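Epidermin biosynthesis protein EpiD (Staphylococcus aureus, PDB 3QJG) binds flavin mononucleotide and probably catalyses the oxidative decarboxylation of the C-terminal cysteine of the epidermin precursor peptide. Local coordinates at residues A109-P117 / L136-A146. Numbering follows the deposited sequence.
Sequences AFEKLSIFP and LKDYGVSIYPA
Val-141 sets CG1 anti to its own backbone N (chi1 -179°), which turns CG1 to the side chains of Leu-113 and Ile-115 and leaves CG2 for Phe-110. CG2 makes a CH-pi contact over one face of the Phe-110 ring, 3.9 Å from the centroid and displaced toward the rim. The same ring meets Tyr-139 CB at its edge, and Phe-110 also packs on Asn-126 of the second subunit. Ile-115, with CG1 beside its backbone N (chi1 -64°) and the chain then extended, sends CD1 against both Val-141 CG1 and Leu-136 CD1, 3.7 Å from each; Ile-143 CD1 lies alongside. Helix 87-94 closes over this apolar layer through Ile-90 and Ile-93.

Three parallel-strand bonds join the backbones. Ser-142 N reaches Leu-113 O at 3.0 Å, Ile-115 N gives to Ser-142 O at 2.8 Å, and Tyr-144 N meets Ile-115 O almost straight (175° at the hydrogen). On the face that carries Ser-114 and Ser-142, a water joins Ser-142 OG to the backbone Leu-113 O, and Phe-116 CD1 presses on Tyr-144 CB at 3.4 Å; the two rings, with centroids 5.4 Å apart, share little face. Helix 127-138 ends in a Schellman motif, with Gly-140 as C-prime at positive phi, and a short turn leads into strand 142-143: a beta-alpha-beta crossover of the Rossmann-like flavoprotein fold.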
ATOM      1  N   ALA A 109     -23.276  -0.284 -32.399  1.00 21.18           N
ATOM      2  CA  ALA A 109     -24.025  -1.465 -32.835  1.00 20.82           C
ATOM      3  C   ALA A 109     -25.527  -1.385 -32.587  1.00 20.80           C
ATOM      4  O   ALA A 109     -26.151  -2.369 -32.198  1.00 19.22           O
ATOM      5  CB  ALA A 109     -23.451  -2.648 -32.173  1.00 20.11           C
ATOM      6  N   PHE A 110     -26.105  -0.183 -32.792  1.00 20.33           N
ATOM      7  CA  PHE A 110     -27.515   0.045 -32.575  1.00 20.15           C
ATOM      8  C   PHE A 110     -28.450  -0.962 -33.268  1.00 22.43           C
ATOM      9  O   PHE A 110     -29.428  -1.406 -32.671  1.00 21.98           O
ATOM     10  CB  PHE A 110     -27.875   1.415 -33.133  1.00 19.83           C
ATOM     11  CG  PHE A 110     -27.747   2.530 -32.178  1.00 16.45           C
ATOM     12  CD1 PHE A 110     -26.922   2.466 -31.114  1.00 14.11           C
ATOM     13  CD2 PHE A 110     -28.478   3.743 -32.395  1.00 15.94           C
ATOM     14  CE1 PHE A 110     -26.806   3.475 -30.226  1.00 15.90           C
ATOM     15  CE2 PHE A 110     -28.350   4.763 -31.504  1.00 12.07           C
ATOM     16  CZ  PHE A 110     -27.538   4.665 -30.430  1.00 12.00           C
ATOM     17  N   GLU A 111     -28.110  -1.300 -34.510  1.00 23.96           N
ATOM     18  CA  GLU A 111     -28.806  -2.284 -35.339  1.00 24.35           C
ATOM     19  C   GLU A 111     -28.815  -3.675 -34.702  1.00 24.09           C
ATOM     20  O   GLU A 111     -29.617  -4.523 -35.118  1.00 23.28           O
ATOM     21  CB  GLU A 111     -28.215  -2.335 -36.773  1.00 24.96           C
ATOM     22  CG  GLU A 111     -26.980  -3.272 -36.959  1.00 26.70           C
ATOM     23  CD  GLU A 111     -25.633  -2.660 -36.461  1.00 29.09           C
ATOM     24  OE1 GLU A 111     -25.598  -1.452 -36.097  1.00 21.15           O
ATOM     25  OE2 GLU A 111     -24.603  -3.411 -36.450  1.00 27.58           O
ATOM     26  N   LYS A 112     -27.975  -3.898 -33.674  1.00 22.30           N
ATOM     27  CA  LYS A 112     -27.955  -5.193 -33.013  1.00 22.84           C
ATOM     28  C   LYS A 112     -28.489  -5.175 -31.601  1.00 21.33           C
ATOM     29  O   LYS A 112     -28.361  -6.171 -30.912  1.00 21.66           O
ATOM     30  CB  LYS A 112     -26.520  -5.710 -32.907  1.00 22.53           C
ATOM     31  CG  LYS A 112     -25.726  -5.700 -34.161  1.00 24.54           C
ATOM     32  CD  LYS A 112     -24.312  -6.243 -33.843  1.00 24.13           C
ATOM     33  CE  LYS A 112     -23.642  -6.742 -35.065  1.00 24.51           C
ATOM     34  NZ  LYS A 112     -22.300  -7.122 -34.705  1.00 20.89           N
ATOM     35  N   LEU A 113     -29.072  -4.054 -31.165  1.00 21.52           N
ATOM     36  CA  LEU A 113     -29.179  -3.765 -29.768  1.00 20.82           C
ATOM     37  C   LEU A 113     -30.585  -3.738 -29.235  1.00 21.72           C
ATOM     38  O   LEU A 113     -31.476  -3.079 -29.810  1.00 21.61           O
ATOM     39  CB  LEU A 113     -28.505  -2.420 -29.499  1.00 21.42           C
ATOM     40  CG  LEU A 113     -28.504  -1.886 -28.058  1.00 21.55           C
ATOM     41  CD1 LEU A 113     -27.371  -2.688 -27.405  1.00 18.75           C
ATOM     42  CD2 LEU A 113     -28.302  -0.364 -28.108  1.00 14.99           C
ATOM     43  N   SER A 114     -30.768  -4.442 -28.114  1.00 21.37           N
ATOM     44  CA  SER A 114     -32.059  -4.615 -27.444  1.00 21.59           C
ATOM     45  C   SER A 114     -31.850  -4.182 -26.015  1.00 20.54           C
ATOM     46  O   SER A 114     -30.909  -4.625 -25.385  1.00 18.13           O
ATOM     47  CB  SER A 114     -32.497  -6.081 -27.410  1.00 22.77           C
ATOM     48  OG  SER A 114     -32.846  -6.559 -28.678  1.00 23.80           O
ATOM     49  N   ILE A 115     -32.776  -3.359 -25.514  1.00 21.18           N
ATOM     50  CA  ILE A 115     -32.725  -2.813 -24.167  1.00 20.07           C
ATOM     51  C   ILE A 115     -33.925  -3.357 -23.373  1.00 20.14           C
ATOM     52  O   ILE A 115     -35.054  -3.343 -23.868  1.00 21.14           O
ATOM     53  CB  ILE A 115     -32.736  -1.258 -24.221  1.00 20.14           C
ATOM     54  CG1 ILE A 115     -31.452  -0.760 -24.920  1.00 21.39           C
ATOM     55  CG2 ILE A 115     -32.840  -0.697 -22.821  1.00 17.51           C
ATOM     56  CD1 ILE A 115     -31.389   0.765 -25.233  1.00 20.06           C
ATOM     57  N   PHE A 116     -33.651  -3.910 -22.186  1.00 19.35           N
ATOM     58  CA  PHE A 116     -34.629  -4.370 -21.215  1.00 18.98           C
ATOM     59  C   PHE A 116     -34.588  -3.467 -19.995  1.00 19.92           C
ATOM     60  O   PHE A 116     -33.835  -3.707 -19.062  1.00 19.85           O
ATOM     61  CB  PHE A 116     -34.315  -5.795 -20.828  1.00 19.95           C
ATOM     62  CG  PHE A 116     -34.398  -6.745 -21.961  1.00 19.60           C
ATOM     63  CD1 PHE A 116     -35.579  -7.421 -22.239  1.00 21.48           C
ATOM     64  CD2 PHE A 116     -33.300  -6.967 -22.779  1.00 22.03           C
ATOM     65  CE1 PHE A 116     -35.640  -8.314 -23.301  1.00 21.92           C
ATOM     66  CE2 PHE A 116     -33.342  -7.918 -23.833  1.00 22.03           C
ATOM     67  CZ  PHE A 116     -34.508  -8.570 -24.102  1.00 21.16           C
ATOM     68  N   PRO A 117     -35.366  -2.373 -20.020  1.00 20.05           N
ATOM     69  CA  PRO A 117     -35.347  -1.382 -18.981  1.00 19.41           C
ATOM     70  C   PRO A 117     -35.728  -1.909 -17.602  1.00 21.14           C
ATOM     71  O   PRO A 117     -36.581  -2.832 -17.459  1.00 21.50           O
ATOM     72  CB  PRO A 117     -36.407  -0.368 -19.418  1.00 19.87           C
ATOM     73  CG  PRO A 117     -36.817  -0.690 -20.804  1.00 20.29           C
ATOM     74  CD  PRO A 117     -36.297  -2.062 -21.130  1.00 20.61           C
ATOM     75  N   LEU A 136     -34.423   6.349 -29.230  1.00 23.45           N
ATOM     76  CA  LEU A 136     -33.745   5.060 -29.445  1.00 22.09           C
ATOM     77  C   LEU A 136     -34.563   4.199 -30.438  1.00 22.95           C
ATOM     78  O   LEU A 136     -33.999   3.618 -31.405  1.00 22.58           O
ATOM     79  CB  LEU A 136     -33.471   4.389 -28.113  1.00 20.73           C
ATOM     80  CG  LEU A 136     -32.298   4.963 -27.298  1.00 21.60           C
ATOM     81  CD1 LEU A 136     -32.254   4.268 -25.885  1.00 23.31           C
ATOM     82  CD2 LEU A 136     -30.891   4.768 -28.003  1.00 18.68           C
ATOM     83  N   LYS A 137     -35.886   4.192 -30.274  1.00 25.06           N
ATOM     84  CA  LYS A 137     -36.797   3.485 -31.233  1.00 25.71           C
ATOM     85  C   LYS A 137     -36.662   4.068 -32.606  1.00 26.17           C
ATOM     86  O   LYS A 137     -36.425   3.336 -33.552  1.00 25.11           O
ATOM     87  CB  LYS A 137     -38.270   3.541 -30.808  1.00 26.66           C
ATOM     88  CG  LYS A 137     -38.549   2.869 -29.475  1.00 27.97           C
ATOM     89  CD  LYS A 137     -39.979   3.015 -28.992  1.00 30.64           C
ATOM     90  CE  LYS A 137     -40.216   2.137 -27.771  1.00 30.30           C
ATOM     91  NZ  LYS A 137     -41.485   2.519 -27.100  1.00 31.80           N
ATOM     92  N   ASP A 138     -36.773   5.399 -32.730  1.00 27.77           N
ATOM     93  CA  ASP A 138     -36.496   6.065 -34.016  1.00 29.07           C
ATOM     94  C   ASP A 138     -35.188   5.554 -34.712  1.00 28.96           C
ATOM     95  O   ASP A 138     -35.133   5.405 -35.912  1.00 29.27           O
ATOM     96  CB  ASP A 138     -36.394   7.586 -33.862  1.00 29.72           C
ATOM     97  CG  ASP A 138     -37.707   8.253 -33.511  1.00 32.82           C
ATOM     98  OD1 ASP A 138     -38.767   7.601 -33.396  1.00 34.75           O
ATOM     99  OD2 ASP A 138     -37.674   9.484 -33.327  1.00 39.67           O
ATOM    100  N   TYR A 139     -34.143   5.306 -33.956  1.00 28.13           N
ATOM    101  CA  TYR A 139     -32.871   4.957 -34.533  1.00 28.77           C
ATOM    102  C   TYR A 139     -32.662   3.491 -34.636  1.00 28.27           C
ATOM    103  O   TYR A 139     -31.548   3.032 -34.920  1.00 29.27           O
ATOM    104  CB  TYR A 139     -31.738   5.473 -33.686  1.00 29.00           C
ATOM    105  CG  TYR A 139     -31.753   6.935 -33.358  1.00 31.11           C
ATOM    106  CD1 TYR A 139     -32.057   7.895 -34.290  1.00 34.89           C
ATOM    107  CD2 TYR A 139     -31.342   7.341 -32.106  1.00 36.18           C
ATOM    108  CE1 TYR A 139     -32.016   9.244 -33.941  1.00 38.72           C
ATOM    109  CE2 TYR A 139     -31.281   8.647 -31.763  1.00 36.88           C
ATOM    110  CZ  TYR A 139     -31.600   9.584 -32.664  1.00 37.76           C
ATOM    111  OH  TYR A 139     -31.497  10.849 -32.211  1.00 42.97           O
ATOM    112  N   GLY A 140     -33.709   2.748 -34.339  1.00 29.04           N
ATOM    113  CA  GLY A 140     -33.763   1.344 -34.652  1.00 28.38           C
ATOM    114  C   GLY A 140     -33.273   0.456 -33.554  1.00 27.15           C
ATOM    115  O   GLY A 140     -32.983  -0.724 -33.825  1.00 29.04           O
ATOM    116  N   VAL A 141     -33.146   0.980 -32.325  1.00 25.48           N
ATOM    117  CA  VAL A 141     -32.869   0.105 -31.164  1.00 23.90           C
ATOM    118  C   VAL A 141     -34.173  -0.564 -30.726  1.00 23.95           C
ATOM    119  O   VAL A 141     -35.214   0.070 -30.605  1.00 23.55           O
ATOM    120  CB  VAL A 141     -32.178   0.914 -29.978  1.00 24.41           C
ATOM    121  CG1 VAL A 141     -31.862   0.018 -28.779  1.00 20.49           C
ATOM    122  CG2 VAL A 141     -30.928   1.641 -30.482  1.00 21.64           C
ATOM    123  N   SER A 142     -34.133  -1.864 -30.468  1.00 24.21           N
ATOM    124  CA  SER A 142     -35.306  -2.533 -29.883  1.00 25.89           C
ATOM    125  C   SER A 142     -35.439  -2.304 -28.342  1.00 25.98           C
ATOM    126  O   SER A 142     -34.514  -2.596 -27.585  1.00 27.25           O
ATOM    127  CB  SER A 142     -35.213  -4.033 -30.161  1.00 25.93           C
ATOM    128  OG  SER A 142     -34.900  -4.268 -31.519  1.00 29.82           O
ATOM    129  N   ILE A 143     -36.596  -1.830 -27.889  1.00 26.26           N
ATOM    130  CA  ILE A 143     -36.889  -1.604 -26.463  1.00 25.10           C
ATOM    131  C   ILE A 143     -37.972  -2.596 -26.035  1.00 26.40           C
ATOM    132  O   ILE A 143     -39.023  -2.622 -26.611  1.00 25.03           O
ATOM    133  CB  ILE A 143     -37.441  -0.208 -26.232  1.00 26.07           C
ATOM    134  CG1 ILE A 143     -36.528   0.814 -26.947  1.00 24.84           C
ATOM    135  CG2 ILE A 143     -37.708   0.061 -24.700  1.00 22.53           C
ATOM    136  CD1 ILE A 143     -35.034   0.792 -26.456  1.00 18.40           C
ATOM    137  N   TYR A 144     -37.656  -3.468 -25.082  1.00 26.75           N
ATOM    138  CA  TYR A 144     -38.611  -4.424 -24.579  1.00 28.31           C
ATOM    139  C   TYR A 144     -39.796  -3.632 -23.996  1.00 29.63           C
ATOM    140  O   TYR A 144     -39.582  -2.635 -23.312  1.00 28.12           O
ATOM    141  CB  TYR A 144     -37.990  -5.358 -23.537  1.00 27.89           C
ATOM    142  CG  TYR A 144     -38.961  -6.430 -23.114  1.00 27.14           C
ATOM    143  CD1 TYR A 144     -39.769  -6.279 -21.993  1.00 26.48           C
ATOM    144  CD2 TYR A 144     -39.080  -7.588 -23.859  1.00 29.06           C
ATOM    145  CE1 TYR A 144     -40.698  -7.267 -21.642  1.00 29.26           C
ATOM    146  CE2 TYR A 144     -40.015  -8.569 -23.529  1.00 30.06           C
ATOM    147  CZ  TYR A 144     -40.813  -8.412 -22.436  1.00 29.19           C
ATOM    148  OH  TYR A 144     -41.686  -9.430 -22.166  1.00 31.59           O
ATOM    149  N   PRO A 145     -41.045  -4.051 -24.316  1.00 32.19           N
ATOM    150  CA  PRO A 145     -42.204  -3.373 -23.809  1.00 33.93           C
ATOM    151  C   PRO A 145     -42.379  -3.804 -22.347  1.00 35.52           C
ATOM    152  O   PRO A 145     -43.219  -4.664 -22.003  1.00 37.49           O
ATOM    153  CB  PRO A 145     -43.321  -3.885 -24.716  1.00 34.73           C
ATOM    154  CG  PRO A 145     -42.918  -5.287 -24.980  1.00 34.56           C
ATOM    155  CD  PRO A 145     -41.433  -5.170 -25.196  1.00 33.55           C
ATOM    156  N   ALA A 146     -41.583  -3.193 -21.496  1.00 35.64           N
ATOM    157  CA  ALA A 146     -41.461  -3.609 -20.133  1.00 36.66           C
ATOM    158  C   ALA A 146     -42.754  -3.467 -19.334  1.00 38.70           C
ATOM    159  O   ALA A 146     -43.535  -2.473 -19.439  1.00 37.68           O
ATOM    160  CB  ALA A 146     -40.364  -2.856 -19.456  1.00 36.27           C
TER
HETATM  161  O   HOH W   1     -32.422  -3.790 -32.451  1.00 44.78           O
HETATM  162  O   HOH W   2     -34.945  -7.256 -30.271  1.00 31.20           O